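Local coordinates for mandelate racemase/muconate lactonizing enzyme family protein (Roseovarius nubinhibens ISM, PDB 3U4F) that probably acts as a magnesium-dependent hydro-lyase of the enolase superfamily, and here holds magnesium and guanidine at the mouth of its TIM barrel, at residues 139-144 and 331-336; 168-173 and 183-188; 202-207 and 225-230. All blocks are in the same frame, centred on the assembly; numbering follows the deposited sequence.

How the contacts relate
All three contacts lie in the TIM barrel and converge on one guanidine: contact 1 brings Glu333 and Met141 to it, contact 2 Arg169, and contact 3 Asp205, which shares the magnesium ion with it. Their centres are 11 to 14 Å apart. Contact 2 touches the other two directly, through a side-chain bond to one and a backbone bond to the other. Arg169 NE of contact 2 is hydrogen-bonded to Ser140 O of contact 1 (2.7 Å). Ala170 N of contact 2 lies 2.9 Å from Asp205 O of contact 3, a probable backbone bond between neighbouring strands. Along the chain, contacts 2 and 3 follow one another inside the long loop closed by contact 1, whose two segments are 187 residues apart.

Contact 1 of 3, residues 139-144 and 331-336; sequences SSMKRD and YLEFSI. With GAI (guanidine), chain F.
The flat carboxylate of Glu333 meets Ser139 close to its own plane. Ser139 OG donates to the anti lone pair of Glu333 OE2 at 2.7 Å, while guanidine N1 donates to the same OE2 from the side on which OE1 lies, also at 2.7 Å. OE2 thus takes two bonds, both near the carboxylate plane, and the planes of carboxylate and guanidine are inclined by roughly 55°. Off one face, obliquely, stands the methyl of selenomethionine Met141, with CE 3.5 Å from Glu333 OE2; its SE atom lies 3.8 Å from guanidine N1. The other oxygen, OE1, is bonded to the backbone N of Cys308, so both ends of the carboxylate are fixed. Glu333 gets there with CG anti to its backbone N (chi1 -176°) and an extended chain, coming at Met141 from the opposite direction.

Beneath this polar group runs a parallel backbone pairing. Ser139 N donates to Phe334 O at 2.8 Å and Ile336 N donates to Ser139 O at 3.1 Å; one residue thus spends both its N-H and its C=O on the two neighbours of Ser335, as a parallel bridge requires. Met141 CE also packs on Ser335 CB (3.7 Å). Beyond the strand, Ser140 OG accepts from Lys142 N in an ST turn and is also hydrogen-bonded to Glu150 OE1.

Strand 132-139 is flanked by strand 332-335 in this pairing, which closes the barrel, and by strand 165-169 on its other edge; Leu332, on the outer side, packs against helix 313-322.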
loop_
_atom_site.group_PDB
_atom_site.type_symbol
_atom_site.label_atom_id
_atom_site.label_comp_id
_atom_site.label_asym_id
_atom_site.label_seq_id
_atom_site.Cartn_x
_atom_site.Cartn_y
_atom_site.Cartn_z
ATOM N N SER A 139 -3.985 26.096 -8.734
ATOM C CA SER A 139 -4.321 25.255 -7.608
ATOM C C SER A 139 -3.564 25.748 -6.363
ATOM O O SER A 139 -2.330 25.689 -6.284
ATOM C CB SER A 139 -4.036 23.786 -7.912
ATOM O OG SER A 139 -4.569 22.943 -6.912
ATOM N N SER A 140 -4.338 26.248 -5.404
ATOM C CA SER A 140 -3.839 26.513 -4.067
ATOM C C SER A 140 -3.734 25.211 -3.258
ATOM O O SER A 140 -4.679 24.398 -3.230
ATOM C CB SER A 140 -4.780 27.464 -3.345
ATOM O OG SER A 140 -4.482 27.478 -1.952
HETATM N N MSE A 141 -2.613 25.055 -2.565
HETATM C CA MSE A 141 -2.392 23.914 -1.670
HETATM C C MSE A 141 -2.758 24.257 -0.231
HETATM O O MSE A 141 -2.848 23.359 0.606
HETATM C CB MSE A 141 -0.905 23.466 -1.723
HETATM C CG MSE A 141 -0.411 23.118 -3.124
HETATM SE SE MSE A 141 -1.477 21.617 -3.844
HETATM C CE MSE A 141 -1.484 22.048 -5.748
ATOM N N LYS A 142 -2.982 25.540 0.061
ATOM C CA LYS A 142 -2.972 26.005 1.461
ATOM C C LYS A 142 -4.328 26.033 2.144
ATOM O O LYS A 142 -5.316 26.411 1.535
ATOM C CB LYS A 142 -2.349 27.408 1.530
ATOM C CG LYS A 142 -0.833 27.439 1.269
ATOM C CD LYS A 142 -0.276 28.837 1.520
ATOM C CE LYS A 142 1.245 28.829 1.588
ATOM N NZ LYS A 142 1.819 30.123 2.086
ATOM N N ARG A 143 -4.357 25.653 3.420
ATOM C CA ARG A 143 -5.504 25.947 4.289
ATOM C C ARG A 143 -5.209 27.017 5.334
ATOM O O ARG A 143 -6.155 27.561 5.938
ATOM C CB ARG A 143 -6.009 24.690 5.007
ATOM C CG ARG A 143 -6.940 23.861 4.164
ATOM C CD ARG A 143 -7.123 22.459 4.729
ATOM N NE ARG A 143 -8.055 21.736 3.891
ATOM C CZ ARG A 143 -7.671 20.947 2.901
ATOM N NH1 ARG A 143 -6.366 20.754 2.665
ATOM N NH2 ARG A 143 -8.585 20.378 2.143
ATOM N N ASP A 144 -3.929 27.332 5.549
ATOM C CA ASP A 144 -3.590 28.370 6.531
ATOM C C ASP A 144 -3.890 29.806 6.064
ATOM O O ASP A 144 -4.014 30.751 6.879
ATOM C CB ASP A 144 -2.170 28.191 7.115
ATOM C CG ASP A 144 -1.072 28.198 6.063
ATOM O OD1 ASP A 144 -1.272 27.689 4.940
ATOM O OD2 ASP A 144 0.032 28.688 6.392
ATOM N N TYR A 331 -9.056 20.545 -17.554
ATOM C CA TYR A 331 -7.888 21.341 -17.213
ATOM C C TYR A 331 -6.835 20.556 -16.437
ATOM O O TYR A 331 -7.114 19.527 -15.822
ATOM C CB TYR A 331 -8.223 22.645 -16.441
ATOM C CG TYR A 331 -9.512 22.581 -15.619
ATOM C CD1 TYR A 331 -10.433 23.611 -15.671
ATOM C CD2 TYR A 331 -9.783 21.480 -14.795
ATOM C CE1 TYR A 331 -11.638 23.551 -14.905
ATOM C CE2 TYR A 331 -10.984 21.391 -14.052
ATOM C CZ TYR A 331 -11.902 22.432 -14.136
ATOM O OH TYR A 331 -13.062 22.344 -13.414
ATOM N N LEU A 332 -5.631 21.099 -16.536
ATOM C CA LEU A 332 -4.429 20.671 -15.836
ATOM C C LEU A 332 -4.381 21.317 -14.450
ATOM O O LEU A 332 -4.430 22.537 -14.357
ATOM C CB LEU A 332 -3.239 21.184 -16.655
ATOM C CG LEU A 332 -1.850 21.027 -16.033
ATOM C CD1 LEU A 332 -1.446 19.557 -16.145
ATOM C CD2 LEU A 332 -0.823 21.938 -16.731
ATOM N N GLU A 333 -4.226 20.511 -13.392
ATOM C CA GLU A 333 -3.912 21.058 -12.070
ATOM C C GLU A 333 -2.532 21.714 -12.070
ATOM O O GLU A 333 -1.538 21.069 -12.370
ATOM C CB GLU A 333 -3.927 19.976 -10.995
ATOM C CG GLU A 333 -3.688 20.629 -9.628
ATOM C CD GLU A 333 -3.942 19.733 -8.465
ATOM O OE1 GLU A 333 -4.001 18.504 -8.650
ATOM O OE2 GLU A 333 -4.088 20.297 -7.350
ATOM N N PHE A 334 -2.482 22.993 -11.725
ATOM C CA PHE A 334 -1.240 23.739 -11.800
ATOM C C PHE A 334 -1.013 24.428 -10.477
ATOM O O PHE A 334 -1.664 25.430 -10.168
ATOM C CB PHE A 334 -1.273 24.776 -12.924
ATOM C CG PHE A 334 0.090 25.377 -13.205
ATOM C CD1 PHE A 334 0.966 24.760 -14.105
ATOM C CD2 PHE A 334 0.495 26.541 -12.548
ATOM C CE1 PHE A 334 2.238 25.298 -14.341
ATOM C CE2 PHE A 334 1.781 27.082 -12.764
ATOM C CZ PHE A 334 2.634 26.477 -13.660
ATOM N N SER A 335 -0.082 23.894 -9.686
ATOM C CA SER A 335 0.210 24.496 -8.374
ATOM C C SER A 335 0.759 25.927 -8.501
ATOM O O SER A 335 1.741 26.182 -9.223
ATOM C CB SER A 335 1.234 23.671 -7.574
ATOM O OG SER A 335 1.507 24.368 -6.357
ATOM N N ILE A 336 0.121 26.851 -7.792
ATOM C CA ILE A 336 0.563 28.227 -7.796
ATOM C C ILE A 336 1.372 28.636 -6.540
ATOM O O ILE A 336 1.632 29.820 -6.314
ATOM C CB ILE A 336 -0.588 29.226 -8.123
ATOM C CG1 ILE A 336 -1.851 28.991 -7.267
ATOM C CG2 ILE A 336 -0.898 29.174 -9.636
ATOM C CD1 ILE A 336 -1.675 29.287 -5.773
HETATM C C GAI F . -5.002 18.216 -4.795
HETATM N N1 GAI F . -4.030 19.067 -5.000
HETATM N N2 GAI F . -5.225 17.551 -3.606
HETATM N N3 GAI F . -5.839 17.896 -5.796
#

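Contact 2 of 3, residues 168-173 and 183-188; sequences VRAGAE and GRTEEI. With GAI (guanidine), chain F.
Arg184 reaches from the first turn of its helix to the backbone of Arg169, its NH1 donating to Arg169 O at 3.0 Å. The acceptor lies in the guanidinium plane, but the donor sits 44° above the carbonyl plane, and the hydrogen bond is bent. Two waters widen this grip. Water 1 accepts from Arg169 N and from Arg184 NH2 (2.8 Å), so both backbone polar atoms of Arg169 are served by one arginine, directly or through water. Water 2 accepts from Arg184 NH1 and donates to Gly171 O at 2.9 Å. NH2 has a further acceptor in Ile145 O.

Gly171 N is satisfied by Thr185 OG1 at 2.8 Å, a nearly straight bond (173°). With OG1 beside its own backbone N (chi1 -59°), Thr185 turns CG2 onto Ala170 CB at 3.8 Å; Asp179 is the second partner of the hydroxyl. Farther along, Val168 CG2 and Ile188 CD1 meet tip to tip at 3.8 Å.

Arg169 sends its own side chain away from the helix into the pocket. With NE hydrogen-bonded to Ser140 O, its NH2 comes within 2.9 Å of guanidine N1, at the edge of the Arg169 guanidinium.

Strand 165-169 and helix 184-196 open a beta-alpha-beta unit of the TIM barrel; Lys167 and Arg169 form a Lys-x-Arg pair at the strand end, at the place where mandelate racemase itself has Lys-x-Lys.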
loop_
_atom_site.group_PDB
_atom_site.type_symbol
_atom_site.label_atom_id
_atom_site.label_comp_id
_atom_site.label_asym_id
_atom_site.label_seq_id
_atom_site.Cartn_x
_atom_site.Cartn_y
_atom_site.Cartn_z
ATOM N N VAL A 168 -9.449 26.074 -4.516
ATOM C CA VAL A 168 -9.090 26.379 -3.130
ATOM C C VAL A 168 -9.471 25.194 -2.233
ATOM O O VAL A 168 -9.984 24.190 -2.716
ATOM C CB VAL A 168 -9.777 27.707 -2.650
ATOM C CG1 VAL A 168 -9.380 28.841 -3.560
ATOM C CG2 VAL A 168 -11.261 27.530 -2.623
ATOM N N ARG A 169 -9.187 25.284 -0.940
ATOM C CA ARG A 169 -9.376 24.164 -0.036
ATOM C C ARG A 169 -10.592 24.383 0.873
ATOM O O ARG A 169 -10.833 25.500 1.309
ATOM C CB ARG A 169 -8.143 23.998 0.832
ATOM C CG ARG A 169 -6.853 23.818 0.026
ATOM C CD ARG A 169 -6.805 22.411 -0.618
ATOM N NE ARG A 169 -5.975 22.426 -1.839
ATOM C CZ ARG A 169 -5.692 21.345 -2.550
ATOM N NH1 ARG A 169 -6.090 20.150 -2.112
ATOM N NH2 ARG A 169 -5.011 21.461 -3.687
ATOM N N ALA A 170 -11.307 23.305 1.166
ATOM C CA ALA A 170 -12.387 23.277 2.172
ATOM C C ALA A 170 -11.984 22.400 3.356
ATOM O O ALA A 170 -11.163 21.495 3.215
ATOM C CB ALA A 170 -13.648 22.711 1.563
ATOM N N GLY A 171 -12.573 22.662 4.522
ATOM C CA GLY A 171 -12.373 21.765 5.670
ATOM C C GLY A 171 -10.954 21.780 6.178
ATOM O O GLY A 171 -10.198 22.698 5.914
ATOM N N ALA A 172 -10.606 20.756 6.943
ATOM C CA ALA A 172 -9.223 20.524 7.336
ATOM C C ALA A 172 -8.810 19.221 6.651
ATOM O O ALA A 172 -9.655 18.347 6.408
ATOM C CB ALA A 172 -9.126 20.411 8.859
ATOM N N GLU A 173 -7.523 19.084 6.329
ATOM C CA GLU A 173 -7.025 17.894 5.631
ATOM C C GLU A 173 -7.245 16.650 6.487
ATOM O O GLU A 173 -6.771 16.594 7.618
ATOM C CB GLU A 173 -5.531 18.068 5.360
ATOM C CG GLU A 173 -4.892 16.931 4.564
ATOM C CD GLU A 173 -3.387 17.163 4.399
ATOM O OE1 GLU A 173 -3.009 18.210 3.855
ATOM O OE2 GLU A 173 -2.586 16.337 4.873
ATOM N N GLY A 183 -15.845 28.371 10.679
ATOM C CA GLY A 183 -16.331 29.309 9.664
ATOM C C GLY A 183 -15.508 29.544 8.405
ATOM O O GLY A 183 -15.968 30.228 7.484
ATOM N N ARG A 184 -14.286 29.021 8.349
ATOM C CA ARG A 184 -13.427 29.262 7.161
ATOM C C ARG A 184 -14.095 28.815 5.861
ATOM O O ARG A 184 -14.137 29.580 4.894
ATOM C CB ARG A 184 -12.052 28.605 7.287
ATOM C CG ARG A 184 -11.080 29.029 6.165
ATOM C CD ARG A 184 -9.739 28.274 6.176
ATOM N NE ARG A 184 -8.879 28.731 5.064
ATOM C CZ ARG A 184 -8.902 28.216 3.841
ATOM N NH1 ARG A 184 -9.736 27.213 3.559
ATOM N NH2 ARG A 184 -8.078 28.691 2.896
ATOM N N THR A 185 -14.633 27.595 5.842
ATOM C CA THR A 185 -15.227 27.050 4.607
ATOM C C THR A 185 -16.473 27.817 4.173
ATOM O O THR A 185 -16.661 28.094 2.979
ATOM C CB THR A 185 -15.505 25.548 4.743
ATOM O OG1 THR A 185 -14.268 24.898 5.014
ATOM C CG2 THR A 185 -16.126 24.956 3.471
ATOM N N GLU A 186 -17.312 28.198 5.141
ATOM C CA GLU A 186 -18.514 28.972 4.820
ATOM C C GLU A 186 -18.168 30.352 4.259
ATOM O O GLU A 186 -18.932 30.916 3.490
ATOM C CB GLU A 186 -19.443 29.096 6.043
ATOM C CG GLU A 186 -20.055 27.773 6.433
ATOM C CD GLU A 186 -19.228 26.985 7.451
ATOM O OE1 GLU A 186 -18.065 27.356 7.778
ATOM O OE2 GLU A 186 -19.771 25.971 7.941
ATOM N N GLU A 187 -17.016 30.879 4.648
ATOM C CA GLU A 187 -16.574 32.175 4.170
ATOM C C GLU A 187 -15.936 32.075 2.788
ATOM O O GLU A 187 -16.165 32.928 1.938
ATOM C CB GLU A 187 -15.589 32.815 5.146
ATOM C CG GLU A 187 -15.142 34.230 4.711
ATOM C CD GLU A 187 -14.043 34.810 5.589
ATOM O OE1 GLU A 187 -13.710 34.188 6.625
ATOM O OE2 GLU A 187 -13.504 35.896 5.242
ATOM N N ILE A 188 -15.128 31.035 2.562
ATOM C CA ILE A 188 -14.316 30.991 1.336
ATOM C C ILE A 188 -15.166 30.793 0.080
ATOM O O ILE A 188 -14.861 31.351 -0.959
ATOM C CB ILE A 188 -13.173 29.930 1.429
ATOM C CG1 ILE A 188 -12.070 30.219 0.392
ATOM C CG2 ILE A 188 -13.718 28.545 1.263
ATOM C CD1 ILE A 188 -10.747 29.474 0.639
HETATM C C GAI F . -5.002 18.216 -4.795
HETATM N N1 GAI F . -4.030 19.067 -5.000
HETATM N N2 GAI F . -5.225 17.551 -3.606
HETATM N N3 GAI F . -5.839 17.896 -5.796
HETATM O O HOH W 1 -7.653 27.597 0.321
HETATM O O HOH W 2 -11.030 25.390 5.193
#

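Contact 3 of 3, residues 202-207 and 225-230; sequences LLIDAN and HGFSHF. With MG (magnesium ion), chain E; GAI (guanidine), chain F.
Phe227 CG stands beside its own backbone N and opposite the carbonyl carbon (chi1 -81°), which brings the ring over Leu202, while His229 CG lies anti to its N (chi1 172°) and carries the imidazole across Leu203. Each leucine makes a CH-pi contact: Leu202 CB is 3.6 Å from the centroid of the Phe227 ring, only 6° off its normal, and Leu203 CD2 sits over the centre of one His229 face. At the Phe227 edge lies Leu203 O, whereas Ile204 CB approaches the ring obliquely. An alanine at Phe227 removes the ring and is likely to open a gap over Leu202 CB and beside Ile204.

The backbones run parallel, as expected of neighbouring strands in a beta-alpha-beta unit of the barrel, with helix 212-224 as the crossover. Ser228 N donates to Leu202 O at 2.9 Å, nearly along the C=O axis, and Ile204 N donates to His229 O at 3.0 Å. Water 3 ties Leu202 N to Gly226 O and Ser228 OG. Gly226 is the C-prime residue of the Schellman motif ending that helix. The side chains of Ile204 and Phe230 lie side by side, pointing the same way, with Ile204 CG2 3.8 Å from Phe230 CD1.

On the inner face, His229 NE2 bonds to Glu231. Asp205 OD2 binds magnesium at 2.1 Å, joined by Glu231, Glu257, water 4 and two guanidine nitrogens, and Asp205 OD1 accepts from Asn207 N at 3.1 Å in an Asx turn.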
loop_
_atom_site.group_PDB
_atom_site.type_symbol
_atom_site.label_atom_id
_atom_site.label_comp_id
_atom_site.label_asym_id
_atom_site.label_seq_id
_atom_site.Cartn_x
_atom_site.Cartn_y
_atom_site.Cartn_z
ATOM N N LEU A 202 -14.699 27.812 -10.636
ATOM C CA LEU A 202 -14.224 27.670 -9.271
ATOM C C LEU A 202 -14.347 26.215 -8.809
ATOM O O LEU A 202 -15.398 25.589 -8.950
ATOM C CB LEU A 202 -14.969 28.607 -8.318
ATOM C CG LEU A 202 -14.839 30.125 -8.569
ATOM C CD1 LEU A 202 -15.789 30.906 -7.625
ATOM C CD2 LEU A 202 -13.373 30.628 -8.442
ATOM N N LEU A 203 -13.237 25.705 -8.274
ATOM C CA LEU A 203 -13.117 24.309 -7.845
ATOM C C LEU A 203 -12.761 24.313 -6.363
ATOM O O LEU A 203 -12.178 25.272 -5.867
ATOM C CB LEU A 203 -11.957 23.630 -8.608
ATOM C CG LEU A 203 -11.919 23.521 -10.129
ATOM C CD1 LEU A 203 -11.590 24.839 -10.832
ATOM C CD2 LEU A 203 -10.824 22.444 -10.522
ATOM N N ILE A 204 -13.079 23.242 -5.649
ATOM C CA ILE A 204 -12.678 23.170 -4.248
ATOM C C ILE A 204 -12.294 21.737 -3.952
ATOM O O ILE A 204 -12.761 20.804 -4.622
ATOM C CB ILE A 204 -13.811 23.683 -3.276
ATOM C CG1 ILE A 204 -13.244 24.083 -1.895
ATOM C CG2 ILE A 204 -14.963 22.685 -3.185
ATOM C CD1 ILE A 204 -14.161 25.121 -1.152
ATOM N N ASP A 205 -11.474 21.558 -2.927
ATOM C CA ASP A 205 -10.981 20.227 -2.600
ATOM C C ASP A 205 -11.033 20.125 -1.067
ATOM O O ASP A 205 -10.455 20.959 -0.381
ATOM C CB ASP A 205 -9.543 20.131 -3.106
ATOM C CG ASP A 205 -8.984 18.708 -3.098
ATOM O OD1 ASP A 205 -9.439 17.879 -2.293
ATOM O OD2 ASP A 205 -8.070 18.427 -3.926
ATOM N N ALA A 206 -11.734 19.110 -0.566
ATOM C CA ALA A 206 -11.942 18.908 0.882
ATOM C C ALA A 206 -10.957 17.921 1.483
ATOM O O ALA A 206 -10.978 17.642 2.690
ATOM C CB ALA A 206 -13.384 18.437 1.145
ATOM N N ASN A 207 -10.111 17.354 0.639
ATOM C CA ASN A 207 -9.107 16.364 1.091
ATOM C C ASN A 207 -9.583 15.439 2.199
ATOM O O ASN A 207 -8.950 15.354 3.283
ATOM C CB ASN A 207 -7.824 17.078 1.512
ATOM C CG ASN A 207 -7.114 17.738 0.341
ATOM O OD1 ASN A 207 -6.381 17.082 -0.428
ATOM N ND2 ASN A 207 -7.322 19.021 0.201
ATOM N N HIS A 225 -23.251 28.976 -5.138
ATOM C CA HIS A 225 -22.246 29.930 -5.598
ATOM C C HIS A 225 -21.540 29.553 -6.888
ATOM O O HIS A 225 -20.531 30.131 -7.230
ATOM C CB HIS A 225 -21.267 30.279 -4.474
ATOM C CG HIS A 225 -21.913 31.054 -3.363
ATOM N ND1 HIS A 225 -22.587 30.443 -2.327
ATOM C CD2 HIS A 225 -22.039 32.387 -3.159
ATOM C CE1 HIS A 225 -23.074 31.366 -1.515
ATOM N NE2 HIS A 225 -22.751 32.554 -1.993
ATOM N N GLY A 226 -22.110 28.613 -7.626
ATOM C CA GLY A 226 -21.627 28.326 -8.957
ATOM C C GLY A 226 -20.261 27.655 -9.040
ATOM O O GLY A 226 -19.608 27.729 -10.086
ATOM N N PHE A 227 -19.831 26.981 -7.971
ATOM C CA PHE A 227 -18.673 26.083 -8.107
ATOM C C PHE A 227 -18.990 24.914 -9.043
ATOM O O PHE A 227 -20.153 24.484 -9.179
ATOM C CB PHE A 227 -18.185 25.572 -6.746
ATOM C CG PHE A 227 -17.301 26.533 -6.001
ATOM C CD1 PHE A 227 -17.774 27.799 -5.581
ATOM C CD2 PHE A 227 -15.999 26.153 -5.657
ATOM C CE1 PHE A 227 -16.952 28.668 -4.835
ATOM C CE2 PHE A 227 -15.162 27.010 -4.931
ATOM C CZ PHE A 227 -15.639 28.267 -4.512
ATOM N N SER A 228 -17.961 24.378 -9.704
ATOM C CA SER A 228 -18.184 23.348 -10.711
ATOM C C SER A 228 -17.433 22.027 -10.491
ATOM O O SER A 228 -17.504 21.127 -11.349
ATOM C CB SER A 228 -17.872 23.895 -12.115
ATOM O OG SER A 228 -16.614 24.580 -12.093
ATOM N N HIS A 229 -16.773 21.895 -9.327
ATOM C CA HIS A 229 -15.863 20.759 -9.086
ATOM C C HIS A 229 -15.688 20.661 -7.563
ATOM O O HIS A 229 -15.228 21.613 -6.929
ATOM C CB HIS A 229 -14.537 21.085 -9.817
ATOM C CG HIS A 229 -13.397 20.149 -9.545
ATOM N ND1 HIS A 229 -12.787 19.420 -10.545
ATOM C CD2 HIS A 229 -12.719 19.865 -8.406
ATOM C CE1 HIS A 229 -11.785 18.721 -10.035
ATOM N NE2 HIS A 229 -11.724 18.974 -8.738
ATOM N N PHE A 230 -16.064 19.525 -7.000
ATOM C CA PHE A 230 -16.020 19.286 -5.547
ATOM C C PHE A 230 -15.219 18.002 -5.346
ATOM O O PHE A 230 -15.715 16.879 -5.560
ATOM C CB PHE A 230 -17.474 19.137 -5.061
ATOM C CG PHE A 230 -17.637 18.976 -3.570
ATOM C CD1 PHE A 230 -16.619 19.293 -2.684
ATOM C CD2 PHE A 230 -18.868 18.570 -3.070
ATOM C CE1 PHE A 230 -16.814 19.169 -1.291
ATOM C CE2 PHE A 230 -19.077 18.447 -1.672
ATOM C CZ PHE A 230 -18.066 18.746 -0.803
HETATM MG MG MG E . -7.020 16.654 -4.466
HETATM C C GAI F . -5.002 18.216 -4.795
HETATM N N1 GAI F . -4.030 19.067 -5.000
HETATM N N2 GAI F . -5.225 17.551 -3.606
HETATM N N3 GAI F . -5.839 17.896 -5.796
HETATM O O HOH W 3 -17.424 27.090 -11.585
HETATM O O HOH W 4 -7.944 15.770 -2.947
#